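Local coordinates for protein homocysteine S-methyltransferase (PDB 5DMM) that catalyses methyl transfer from S-methylmethionine, or less efficiently S-adenosylmethionine, to homocysteine, using a zinc ion to yield methionine, at residues 183-197 and 216-230. Sequence-based numbering, arbitrary orientation.
Sequences LTAYPRARAWFSFTL and LAGYPQVVALGINCI. With ZN (zinc ion), chain B.
Strands 191-195 and 222-228, joined through helix 209-217, form a beta-alpha-beta unit of the homocysteine methyltransferase TIM barrel and illustrate how side-chain hydrogen bonds can supplement a parallel backbone ladder at both ends. The ladder includes Ala191 N to Gln221 O (3.0 Å) and Phe195 N to Gly226 O (2.9 Å). At the N-terminal end, Gln221 extends its amide into the turns before strand 191-195, where NE2 donates to Leu183 O (3.0 Å), from above its carbonyl plane, and to Ala189 O (3.2 Å). Arg190 NH1 donates to Ala189 O as well (2.8 Å), from the face opposite Gln221 NE2. An alanine in place of Gln221 would probably cost Leu183 O and Ala189 O their common donor, leaving them with Tyr186 N and Arg190 NH1. Leu216 lays CD2 over one face of the Phe193 ring, while its CD1 meets the edge of Phe195 at CZ (3.6 Å). At the C-terminal end, with OG turned away from its own backbone N (chi1 178°), Ser194 reaches across to Asn228 OD1 (2.5 Å), which Thr169 N also binds. Two donors thus grip this oxygen directly before Cys229, whose SG binds zinc (2.5 Å) together with Cys295, and may help position that ligand.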
ATOM      1  N   LEU A 183     -12.751   9.571  -1.254  1.00 15.27           N
ATOM      2  CA  LEU A 183     -11.984  10.067  -0.115  1.00 14.65           C
ATOM      3  C   LEU A 183     -12.447  11.433   0.381  1.00 15.66           C
ATOM      4  O   LEU A 183     -12.292  11.740   1.559  1.00 15.88           O
ATOM      5  CB  LEU A 183     -10.481  10.135  -0.458  1.00 18.13           C
ATOM      6  CG  LEU A 183      -9.876   8.742  -0.630  1.00 23.83           C
ATOM      7  CD1 LEU A 183      -8.366   8.836  -0.745  1.00 30.75           C
ATOM      8  CD2 LEU A 183     -10.287   7.825   0.511  1.00 27.52           C
ATOM      9  N   THR A 184     -13.005  12.256  -0.508  1.00 17.33           N
ATOM     10  CA  THR A 184     -13.480  13.568  -0.092  1.00 16.22           C
ATOM     11  C   THR A 184     -14.635  13.476   0.912  1.00 17.66           C
ATOM     12  O   THR A 184     -14.879  14.423   1.658  1.00 16.88           O
ATOM     13  CB  THR A 184     -13.924  14.435  -1.315  1.00 20.46           C
ATOM     14  OG1 THR A 184     -15.076  13.854  -1.944  1.00 20.14           O
ATOM     15  CG2 THR A 184     -12.786  14.543  -2.323  1.00 20.76           C
ATOM     16  N   ALA A 185     -15.320  12.328   0.958  1.00 16.39           N
ATOM     17  CA  ALA A 185     -16.395  12.135   1.918  1.00 19.64           C
ATOM     18  C   ALA A 185     -15.861  11.835   3.324  1.00 16.11           C
ATOM     19  O   ALA A 185     -16.649  11.700   4.268  1.00 17.21           O
ATOM     20  CB  ALA A 185     -17.323  11.022   1.455  1.00 18.16           C
ATOM     21  N   TYR A 186     -14.536  11.716   3.447  1.00 17.13           N
ATOM     22  CA  TYR A 186     -13.845  11.484   4.730  1.00 16.83           C
ATOM     23  C   TYR A 186     -12.746  12.518   4.874  1.00 22.06           C
ATOM     24  O   TYR A 186     -11.579  12.233   4.590  1.00 20.21           O
ATOM     25  CB  TYR A 186     -13.262  10.060   4.801  1.00 19.66           C
ATOM     26  CG  TYR A 186     -14.309   9.055   4.438  1.00 15.69           C
ATOM     27  CD1 TYR A 186     -14.451   8.616   3.125  1.00 14.61           C
ATOM     28  CD2 TYR A 186     -15.224   8.616   5.385  1.00 17.10           C
ATOM     29  CE1 TYR A 186     -15.455   7.739   2.777  1.00 15.33           C
ATOM     30  CE2 TYR A 186     -16.229   7.744   5.045  1.00 17.36           C
ATOM     31  CZ  TYR A 186     -16.336   7.313   3.739  1.00 18.06           C
ATOM     32  OH  TYR A 186     -17.333   6.442   3.395  1.00 19.50           O
ATOM     33  N   PRO A 187     -13.116  13.739   5.295  1.00 21.23           N
ATOM     34  CA  PRO A 187     -12.193  14.876   5.152  1.00 25.77           C
ATOM     35  C   PRO A 187     -10.876  14.751   5.935  1.00 25.31           C
ATOM     36  O   PRO A 187      -9.922  15.435   5.579  1.00 25.36           O
ATOM     37  CB  PRO A 187     -13.019  16.060   5.666  1.00 29.21           C
ATOM     38  CG  PRO A 187     -14.458  15.624   5.462  1.00 25.40           C
ATOM     39  CD  PRO A 187     -14.451  14.160   5.768  1.00 22.36           C
ATOM     40  N   ARG A 188     -10.813  13.890   6.946  1.00 31.16           N
ATOM     41  CA  ARG A 188      -9.582  13.719   7.719  1.00 32.50           C
ATOM     42  C   ARG A 188      -8.617  12.733   7.055  1.00 25.84           C
ATOM     43  O   ARG A 188      -7.447  12.642   7.423  1.00 25.68           O
ATOM     44  CB  ARG A 188      -9.911  13.247   9.140  1.00 40.00           C
ATOM     45  CG  ARG A 188     -10.959  14.094   9.852  1.00 52.80           C
ATOM     46  CD  ARG A 188     -10.408  15.447  10.278  1.00 64.11           C
ATOM     47  NE  ARG A 188      -9.566  15.346  11.469  1.00 74.30           N
ATOM     48  CZ  ARG A 188      -8.991  16.384  12.068  1.00 78.02           C
ATOM     49  NH1 ARG A 188      -8.242  16.195  13.146  1.00 83.17           N
ATOM     50  NH2 ARG A 188      -9.162  17.609  11.591  1.00 80.84           N
ATOM     51  N   ALA A 189      -9.116  11.987   6.079  1.00 18.73           N
ATOM     52  CA  ALA A 189      -8.324  10.948   5.439  1.00 20.57           C
ATOM     53  C   ALA A 189      -7.196  11.542   4.618  1.00 18.81           C
ATOM     54  O   ALA A 189      -7.356  12.583   3.989  1.00 17.83           O
ATOM     55  CB  ALA A 189      -9.208  10.070   4.551  1.00 19.45           C
ATOM     56  N   ARG A 190      -6.059  10.859   4.623  1.00 16.67           N
ATOM     57  CA  ARG A 190      -4.963  11.163   3.706  1.00 16.86           C
ATOM     58  C   ARG A 190      -4.566   9.863   3.015  1.00 20.34           C
ATOM     59  O   ARG A 190      -4.705   8.794   3.610  1.00 18.46           O
ATOM     60  CB  ARG A 190      -3.783  11.780   4.459  1.00 20.63           C
ATOM     61  CG  ARG A 190      -4.140  13.075   5.197  1.00 24.64           C
ATOM     62  CD  ARG A 190      -4.462  14.194   4.216  1.00 21.74           C
ATOM     63  NE  ARG A 190      -4.704  15.475   4.882  1.00 27.19           N
ATOM     64  CZ  ARG A 190      -5.900  15.890   5.305  1.00 32.22           C
ATOM     65  NH1 ARG A 190      -6.976  15.127   5.137  1.00 23.53           N
ATOM     66  NH2 ARG A 190      -6.023  17.074   5.893  1.00 29.08           N
ATOM     67  N   ALA A 191      -4.088   9.936   1.770  1.00 14.76           N
ATOM     68  CA  ALA A 191      -3.736   8.715   1.040  1.00 15.05           C
ATOM     69  C   ALA A 191      -2.560   8.905   0.091  1.00 17.01           C
ATOM     70  O   ALA A 191      -2.308  10.025  -0.373  1.00 14.84           O
ATOM     71  CB  ALA A 191      -4.943   8.209   0.247  1.00 15.67           C
ATOM     72  N   TRP A 192      -1.857   7.814  -0.208  1.00 14.52           N
ATOM     73  CA  TRP A 192      -1.041   7.778  -1.414  1.00 14.83           C
ATOM     74  C   TRP A 192      -1.769   6.907  -2.419  1.00 14.87           C
ATOM     75  O   TRP A 192      -2.577   6.057  -2.049  1.00 14.10           O
ATOM     76  CB  TRP A 192       0.408   7.294  -1.155  1.00 13.74           C
ATOM     77  CG  TRP A 192       0.694   5.804  -0.921  1.00 13.12           C
ATOM     78  CD1 TRP A 192       0.570   4.779  -1.824  1.00 13.77           C
ATOM     79  CD2 TRP A 192       1.242   5.217   0.272  1.00 14.20           C
ATOM     80  NE1 TRP A 192       0.979   3.586  -1.250  1.00 14.32           N
ATOM     81  CE2 TRP A 192       1.400   3.833   0.029  1.00 16.53           C
ATOM     82  CE3 TRP A 192       1.612   5.728   1.521  1.00 14.18           C
ATOM     83  CZ2 TRP A 192       1.917   2.957   0.992  1.00 17.87           C
ATOM     84  CZ3 TRP A 192       2.128   4.859   2.471  1.00 15.49           C
ATOM     85  CH2 TRP A 192       2.271   3.491   2.206  1.00 18.33           C
ATOM     86  N   PHE A 193      -1.535   7.192  -3.692  1.00 11.70           N
ATOM     87  CA  PHE A 193      -2.047   6.398  -4.797  1.00 13.78           C
ATOM     88  C   PHE A 193      -0.857   5.834  -5.557  1.00 15.42           C
ATOM     89  O   PHE A 193      -0.023   6.594  -6.073  1.00 16.84           O
ATOM     90  CB  PHE A 193      -2.918   7.246  -5.741  1.00 13.59           C
ATOM     91  CG  PHE A 193      -4.350   7.427  -5.277  1.00 16.89           C
ATOM     92  CD1 PHE A 193      -4.638   7.871  -3.991  1.00 18.26           C
ATOM     93  CD2 PHE A 193      -5.406   7.191  -6.145  1.00 17.52           C
ATOM     94  CE1 PHE A 193      -5.969   8.046  -3.568  1.00 18.01           C
ATOM     95  CE2 PHE A 193      -6.740   7.370  -5.732  1.00 18.95           C
ATOM     96  CZ  PHE A 193      -7.016   7.798  -4.443  1.00 19.46           C
ATOM     97  N   SER A 194      -0.778   4.512  -5.612  1.00 13.16           N
ATOM     98  CA  SER A 194       0.305   3.849  -6.316  1.00 15.57           C
ATOM     99  C   SER A 194      -0.259   2.941  -7.405  1.00 16.31           C
ATOM    100  O   SER A 194      -1.265   2.264  -7.191  1.00 14.62           O
ATOM    101  CB  SER A 194       1.169   3.071  -5.328  1.00 15.89           C
ATOM    102  OG  SER A 194       2.206   2.383  -6.010  1.00 19.71           O
ATOM    103  N   PHE A 195       0.409   2.935  -8.560  1.00 15.14           N
ATOM    104  CA  PHE A 195      -0.122   2.387  -9.809  1.00 16.02           C
ATOM    105  C   PHE A 195       0.673   1.213 -10.363  1.00 18.34           C
ATOM    106  O   PHE A 195       1.886   1.111 -10.132  1.00 16.45           O
ATOM    107  CB  PHE A 195      -0.153   3.484 -10.888  1.00 16.59           C
ATOM    108  CG  PHE A 195      -0.638   4.806 -10.385  1.00 17.36           C
ATOM    109  CD1 PHE A 195      -1.933   4.941  -9.908  1.00 16.10           C
ATOM    110  CD2 PHE A 195       0.197   5.906 -10.378  1.00 19.97           C
ATOM    111  CE1 PHE A 195      -2.385   6.154  -9.433  1.00 20.51           C
ATOM    112  CE2 PHE A 195      -0.252   7.129  -9.903  1.00 18.96           C
ATOM    113  CZ  PHE A 195      -1.544   7.249  -9.427  1.00 16.75           C
ATOM    114  N   THR A 196      -0.001   0.347 -11.123  1.00 16.42           N
ATOM    115  CA  THR A 196       0.701  -0.584 -12.010  1.00 18.01           C
ATOM    116  C   THR A 196       0.683  -0.016 -13.430  1.00 22.35           C
ATOM    117  O   THR A 196      -0.217   0.757 -13.794  1.00 21.28           O
ATOM    118  CB  THR A 196       0.098  -2.005 -12.014  1.00 24.64           C
ATOM    119  OG1 THR A 196      -1.252  -1.965 -12.492  1.00 22.44           O
ATOM    120  CG2 THR A 196       0.149  -2.604 -10.625  1.00 22.95           C
ATOM    121  N   LEU A 197       1.678  -0.400 -14.223  1.00 20.76           N
ATOM    122  CA  LEU A 197       1.940   0.265 -15.494  1.00 23.86           C
ATOM    123  C   LEU A 197       1.923  -0.681 -16.680  1.00 22.37           C
ATOM    124  O   LEU A 197       2.243  -1.864 -16.552  1.00 27.73           O
ATOM    125  CB  LEU A 197       3.296   0.977 -15.440  1.00 22.10           C
ATOM    126  CG  LEU A 197       3.444   2.040 -14.352  1.00 23.05           C
ATOM    127  CD1 LEU A 197       4.838   2.605 -14.364  1.00 24.35           C
ATOM    128  CD2 LEU A 197       2.416   3.161 -14.498  1.00 23.52           C
ATOM    129  N   LEU A 216      -5.388  13.675 -10.123  1.00 19.54           N
ATOM    130  CA  LEU A 216      -5.129  13.594  -8.689  1.00 20.18           C
ATOM    131  C   LEU A 216      -4.585  14.886  -8.087  1.00 22.02           C
ATOM    132  O   LEU A 216      -4.693  15.094  -6.878  1.00 20.55           O
ATOM    133  CB  LEU A 216      -4.164  12.441  -8.396  1.00 19.05           C
ATOM    134  CG  LEU A 216      -4.777  11.080  -8.724  1.00 21.01           C
ATOM    135  CD1 LEU A 216      -3.750   9.967  -8.547  1.00 20.35           C
ATOM    136  CD2 LEU A 216      -6.010  10.819  -7.852  1.00 21.79           C
ATOM    137  N   ALA A 217      -4.006  15.763  -8.913  1.00 19.68           N
ATOM    138  CA  ALA A 217      -3.493  17.035  -8.409  1.00 22.08           C
ATOM    139  C   ALA A 217      -4.598  17.908  -7.821  1.00 21.49           C
ATOM    140  O   ALA A 217      -4.337  18.753  -6.966  1.00 30.03           O
ATOM    141  CB  ALA A 217      -2.769  17.782  -9.507  1.00 24.59           C
ATOM    142  N   GLY A 218      -5.827  17.698  -8.281  1.00 24.06           N
ATOM    143  CA  GLY A 218      -6.977  18.431  -7.779  1.00 26.33           C
ATOM    144  C   GLY A 218      -7.561  17.911  -6.470  1.00 25.66           C
ATOM    145  O   GLY A 218      -8.556  18.441  -5.991  1.00 25.65           O
ATOM    146  N   TYR A 219      -6.948  16.874  -5.899  1.00 22.96           N
ATOM    147  CA  TYR A 219      -7.387  16.299  -4.624  1.00 18.81           C
ATOM    148  C   TYR A 219      -6.277  16.380  -3.572  1.00 19.79           C
ATOM    149  O   TYR A 219      -5.385  15.536  -3.556  1.00 20.94           O
ATOM    150  CB  TYR A 219      -7.806  14.833  -4.799  1.00 20.94           C
ATOM    151  CG  TYR A 219      -8.959  14.618  -5.754  1.00 20.52           C
ATOM    152  CD1 TYR A 219     -10.271  14.540  -5.291  1.00 21.66           C
ATOM    153  CD2 TYR A 219      -8.740  14.493  -7.117  1.00 21.76           C
ATOM    154  CE1 TYR A 219     -11.323  14.344  -6.163  1.00 21.82           C
ATOM    155  CE2 TYR A 219      -9.788  14.296  -7.992  1.00 24.67           C
ATOM    156  CZ  TYR A 219     -11.076  14.224  -7.510  1.00 23.81           C
ATOM    157  OH  TYR A 219     -12.120  14.037  -8.383  1.00 29.48           O
ATOM    158  N   PRO A 220      -6.325  17.401  -2.706  1.00 16.88           N
ATOM    159  CA  PRO A 220      -5.292  17.658  -1.691  1.00 19.49           C
ATOM    160  C   PRO A 220      -5.075  16.493  -0.717  1.00 16.93           C
ATOM    161  O   PRO A 220      -3.969  16.339  -0.192  1.00 17.20           O
ATOM    162  CB  PRO A 220      -5.826  18.885  -0.940  1.00 22.27           C
ATOM    163  CG  PRO A 220      -6.823  19.507  -1.839  1.00 22.19           C
ATOM    164  CD  PRO A 220      -7.374  18.441  -2.721  1.00 20.29           C
ATOM    165  N   GLN A 221      -6.097  15.671  -0.484  1.00 18.53           N
ATOM    166  CA  GLN A 221      -5.930  14.527   0.405  1.00 14.68           C
ATOM    167  C   GLN A 221      -4.942  13.495  -0.121  1.00 16.97           C
ATOM    168  O   GLN A 221      -4.460  12.663   0.651  1.00 14.47           O
ATOM    169  CB  GLN A 221      -7.257  13.835   0.650  1.00 14.64           C
ATOM    170  CG  GLN A 221      -8.219  14.642   1.473  1.00 15.20           C
ATOM    171  CD  GLN A 221      -9.595  14.040   1.428  1.00 19.34           C
ATOM    172  OE1 GLN A 221     -10.260  14.076   0.389  1.00 19.71           O
ATOM    173  NE2 GLN A 221     -10.027  13.447   2.544  1.00 15.57           N
ATOM    174  N   VAL A 222      -4.675  13.520  -1.427  1.00 16.69           N
ATOM    175  CA  VAL A 222      -3.672  12.632  -2.011  1.00 13.71           C
ATOM    176  C   VAL A 222      -2.294  13.263  -1.823  1.00 18.68           C
ATOM    177  O   VAL A 222      -1.931  14.240  -2.493  1.00 20.54           O
ATOM    178  CB  VAL A 222      -3.943  12.350  -3.501  1.00 15.85           C
ATOM    179  CG1 VAL A 222      -2.851  11.459  -4.077  1.00 20.17           C
ATOM    180  CG2 VAL A 222      -5.307  11.681  -3.683  1.00 16.98           C
ATOM    181  N   VAL A 223      -1.540  12.725  -0.876  1.00 16.93           N
ATOM    182  CA  VAL A 223      -0.302  13.375  -0.457  1.00 19.88           C
ATOM    183  C   VAL A 223       0.960  12.750  -1.052  1.00 18.92           C
ATOM    184  O   VAL A 223       2.069  13.244  -0.812  1.00 19.39           O
ATOM    185  CB  VAL A 223      -0.184  13.370   1.074  1.00 17.29           C
ATOM    186  CG1 VAL A 223      -1.313  14.202   1.690  1.00 23.39           C
ATOM    187  CG2 VAL A 223      -0.242  11.947   1.598  1.00 20.74           C
ATOM    188  N   ALA A 224       0.794  11.670  -1.813  1.00 14.39           N
ATOM    189  CA  ALA A 224       1.910  11.048  -2.520  1.00 16.11           C
ATOM    190  C   ALA A 224       1.397  10.137  -3.642  1.00 17.86           C
ATOM    191  O   ALA A 224       0.256   9.662  -3.609  1.00 15.20           O
ATOM    192  CB  ALA A 224       2.807  10.276  -1.541  1.00 15.24           C
ATOM    193  N   LEU A 225       2.242   9.925  -4.644  1.00 16.21           N
ATOM    194  CA  LEU A 225       1.908   9.171  -5.858  1.00 17.61           C
ATOM    195  C   LEU A 225       3.073   8.261  -6.176  1.00 16.71           C
ATOM    196  O   LEU A 225       4.210   8.624  -5.917  1.00 15.53           O
ATOM    197  CB  LEU A 225       1.684  10.103  -7.059  1.00 25.42           C
ATOM    198  CG  LEU A 225       0.647  11.208  -7.004  1.00 26.37           C
ATOM    199  CD1 LEU A 225       0.568  11.884  -8.338  1.00 18.74           C
ATOM    200  CD2 LEU A 225      -0.671  10.580  -6.662  1.00 25.97           C
ATOM    201  N   GLY A 226       2.829   7.111  -6.782  1.00 14.39           N
ATOM    202  CA  GLY A 226       3.972   6.318  -7.200  1.00 13.53           C
ATOM    203  C   GLY A 226       3.649   5.014  -7.876  1.00 13.91           C
ATOM    204  O   GLY A 226       2.609   4.878  -8.501  1.00 16.02           O
ATOM    205  N   ILE A 227       4.564   4.058  -7.751  1.00 14.26           N
ATOM    206  CA  ILE A 227       4.414   2.770  -8.412  1.00 14.25           C
ATOM    207  C   ILE A 227       4.726   1.620  -7.451  1.00 15.16           C
ATOM    208  O   ILE A 227       5.567   1.746  -6.558  1.00 15.30           O
ATOM    209  CB  ILE A 227       5.336   2.680  -9.647  1.00 16.08           C
ATOM    210  CG1 ILE A 227       6.773   2.971  -9.219  1.00 16.53           C
ATOM    211  CG2 ILE A 227       4.866   3.661 -10.726  1.00 18.61           C
ATOM    212  CD1 ILE A 227       7.828   2.751 -10.315  1.00 18.49           C
ATOM    213  N   ASN A 228       4.034   0.499  -7.612  1.00 14.67           N
ATOM    214  CA  ASN A 228       4.370  -0.684  -6.832  1.00 17.02           C
ATOM    215  C   ASN A 228       4.007  -1.945  -7.598  1.00 21.75           C
ATOM    216  O   ASN A 228       3.276  -1.886  -8.587  1.00 21.22           O
ATOM    217  CB  ASN A 228       3.664  -0.663  -5.466  1.00 15.03           C
ATOM    218  CG  ASN A 228       2.157  -0.894  -5.576  1.00 17.28           C
ATOM    219  OD1 ASN A 228       1.413  -0.023  -6.036  1.00 18.35           O
ATOM    220  ND2 ASN A 228       1.701  -2.069  -5.128  1.00 16.70           N
ATOM    221  N   CYS A 229       4.525  -3.075  -7.136  1.00 18.86           N
ATOM    222  CA  CYS A 229       4.260  -4.368  -7.759  1.00 19.70           C
ATOM    223  C   CYS A 229       4.696  -4.359  -9.218  1.00 24.92           C
ATOM    224  O   CYS A 229       4.011  -4.869 -10.095  1.00 27.76           O
ATOM    225  CB  CYS A 229       2.780  -4.728  -7.628  1.00 25.03           C
ATOM    226  SG  CYS A 229       2.464  -6.511  -7.747  1.00 50.31           S
ATOM    227  N   ILE A 230       5.858  -3.766  -9.459  1.00 22.33           N
ATOM    228  CA  ILE A 230       6.428  -3.651 -10.796  1.00 24.70           C
ATOM    229  C   ILE A 230       7.842  -4.238 -10.760  1.00 22.67           C
ATOM    230  O   ILE A 230       8.451  -4.317  -9.692  1.00 23.81           O
ATOM    231  CB  ILE A 230       6.445  -2.173 -11.260  1.00 26.51           C
ATOM    232  CG1 ILE A 230       6.988  -2.020 -12.685  1.00 30.88           C
ATOM    233  CG2 ILE A 230       7.263  -1.321 -10.290  1.00 21.96           C
ATOM    234  CD1 ILE A 230       7.065  -0.559 -13.142  1.00 27.81           C
TER
HETATM  235 ZN    ZN B 501       3.099  -6.358  -5.288  0.57 51.12          ZN